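Side-chain contact in conserved Hypothetical Protein TT1486 (Thermus thermophilus, PDB 2CU5), which is of uncharacterised function in the UPF0047 (YjbQ) family and may act as a secondary thiamine-phosphate synthase: residues L97-G101 with R102-G106. Numbering follows the deposited sequence.
Sequences LAEKG and RLRLG
Arg-104 lays its aliphatic chain alongside Glu-99 and over Leu-97, beside a tight hairpin of strands 93-99 and 102-103; the latter is an outermost strand of this chain's five-stranded antiparallel sheet. Its CB stands 4.0 Å from CB of Leu-97, and CG runs on over the same residue's carbonyl O. Bent twice, at chi2 and chi3, the chain turns along the strand, bringing CD to 3.6 Å from CB of Glu-99. NE then comes 4.1 Å from OE1 of Glu-99; the carboxylate sits at the guanidinium edge with the two planes 83° apart, so the opposite charges are near but do not form a salt bridge. Trp-125 of the second subunit also packs on Arg-104.

Backbone bonds fix this register. Arg-104 N donates to Leu-97 O at 2.8 Å, nearly straight at 175° but from above the carbonyl plane. A water bridges Leu-97 N and Arg-104 O, standing where that pair's return bond would lie. Glu-99 and Arg-102 form an antiparallel hydrogen-bonded pair: N of Glu-99 reaches O of Arg-102 at 2.7 Å, while Arg-102 N to Glu-99 O is longer, 3.1 Å, closing a type I' turn with Lys-100 and Gly-101 at its corners. Gly-101 suits it, because at its positive phi a CB would press on the preceding carbonyl O. On the opposite face, Leu-103 packs against helix 20-25.

Shortening Arg-104 to an alanine would probably bare CB of Glu-99 and remove the guanidinium beside its carboxylate. Backbone bonding thus sets the hairpin, while aliphatic contact and probably longer-range electrostatic attraction join its outer side chains.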
loop_
_atom_site.group_PDB
_atom_site.type_symbol
_atom_site.label_atom_id
_atom_site.label_comp_id
_atom_site.label_asym_id
_atom_site.label_seq_id
_atom_site.Cartn_x
_atom_site.Cartn_y
_atom_site.Cartn_z
ATOM N N LEU A 97 -14.452 1.205 -5.165
ATOM C CA LEU A 97 -15.897 1.050 -5.314
ATOM C C LEU A 97 -16.353 1.683 -6.621
ATOM O O LEU A 97 -15.857 2.740 -7.015
ATOM C CB LEU A 97 -16.624 1.756 -4.171
ATOM C CG LEU A 97 -16.405 1.252 -2.750
ATOM C CD1 LEU A 97 -16.916 2.286 -1.749
ATOM C CD2 LEU A 97 -17.115 -0.070 -2.580
ATOM N N ALA A 98 -17.303 1.036 -7.286
ATOM C CA ALA A 98 -17.846 1.550 -8.531
ATOM C C ALA A 98 -19.365 1.469 -8.466
ATOM O O ALA A 98 -19.924 0.567 -7.847
ATOM C CB ALA A 98 -17.329 0.736 -9.716
ATOM N N GLU A 99 -20.029 2.430 -9.093
ATOM C CA GLU A 99 -21.481 2.444 -9.127
ATOM C C GLU A 99 -21.912 2.730 -10.553
ATOM O O GLU A 99 -21.656 3.809 -11.086
ATOM C CB GLU A 99 -22.033 3.515 -8.189
ATOM C CG GLU A 99 -23.551 3.614 -8.200
ATOM C CD GLU A 99 -24.074 4.619 -7.195
ATOM O OE1 GLU A 99 -23.918 4.380 -5.978
ATOM O OE2 GLU A 99 -24.635 5.653 -7.618
ATOM N N LYS A 100 -22.547 1.741 -11.172
ATOM C CA LYS A 100 -23.023 1.866 -12.540
ATOM C C LYS A 100 -21.946 2.354 -13.508
ATOM O O LYS A 100 -22.168 3.269 -14.302
ATOM C CB LYS A 100 -24.245 2.788 -12.565
ATOM C CG LYS A 100 -25.385 2.246 -11.707
ATOM C CD LYS A 100 -26.555 3.211 -11.578
ATOM C CE LYS A 100 -27.630 2.622 -10.668
ATOM N NZ LYS A 100 -28.773 3.552 -10.443
ATOM N N GLY A 101 -20.775 1.729 -13.434
ATOM C CA GLY A 101 -19.686 2.078 -14.325
ATOM C C GLY A 101 -18.827 3.260 -13.930
ATOM O O GLY A 101 -17.896 3.606 -14.653
ATOM N N ARG A 102 -19.130 3.886 -12.799
ATOM C CA ARG A 102 -18.344 5.028 -12.353
ATOM C C ARG A 102 -17.717 4.791 -10.988
ATOM O O ARG A 102 -18.377 4.342 -10.054
ATOM C CB ARG A 102 -19.210 6.289 -12.331
ATOM C CG ARG A 102 -19.634 6.739 -13.727
ATOM C CD ARG A 102 -20.427 8.033 -13.697
ATOM N NE ARG A 102 -20.808 8.472 -15.038
ATOM C CZ ARG A 102 -21.620 7.798 -15.851
ATOM N NH1 ARG A 102 -22.147 6.641 -15.467
ATOM N NH2 ARG A 102 -21.908 8.283 -17.051
ATOM N N LEU A 103 -16.430 5.097 -10.883
ATOM C CA LEU A 103 -15.705 4.921 -9.635
ATOM C C LEU A 103 -16.196 5.908 -8.583
ATOM O O LEU A 103 -16.388 7.086 -8.876
ATOM C CB LEU A 103 -14.208 5.113 -9.879
ATOM C CG LEU A 103 -13.559 4.048 -10.768
ATOM C CD1 LEU A 103 -12.160 4.498 -11.198
ATOM C CD2 LEU A 103 -13.506 2.735 -10.014
ATOM N N ARG A 104 -16.411 5.417 -7.363
ATOM C CA ARG A 104 -16.863 6.256 -6.253
ATOM C C ARG A 104 -15.615 6.770 -5.546
ATOM O O ARG A 104 -14.924 6.017 -4.861
ATOM C CB ARG A 104 -17.713 5.445 -5.272
ATOM C CG ARG A 104 -18.933 4.789 -5.892
ATOM C CD ARG A 104 -19.893 5.804 -6.510
ATOM N NE ARG A 104 -20.584 6.638 -5.525
ATOM C CZ ARG A 104 -20.104 7.768 -5.010
ATOM N NH1 ARG A 104 -18.914 8.226 -5.379
ATOM N NH2 ARG A 104 -20.824 8.452 -4.128
ATOM N N LEU A 105 -15.339 8.055 -5.715
ATOM C CA LEU A 105 -14.148 8.662 -5.138
ATOM C C LEU A 105 -14.450 9.960 -4.410
ATOM O O LEU A 105 -15.527 10.539 -4.572
ATOM C CB LEU A 105 -13.149 8.949 -6.259
ATOM C CG LEU A 105 -12.798 7.755 -7.148
ATOM C CD1 LEU A 105 -12.019 8.217 -8.370
ATOM C CD2 LEU A 105 -11.994 6.755 -6.331
ATOM N N GLY A 106 -13.484 10.418 -3.620
ATOM C CA GLY A 106 -13.644 11.665 -2.899
ATOM C C GLY A 106 -13.629 12.811 -3.891
ATOM O O GLY A 106 -13.270 12.632 -5.059
HETATM O O HOH W 1 -13.597 3.697 -3.975
#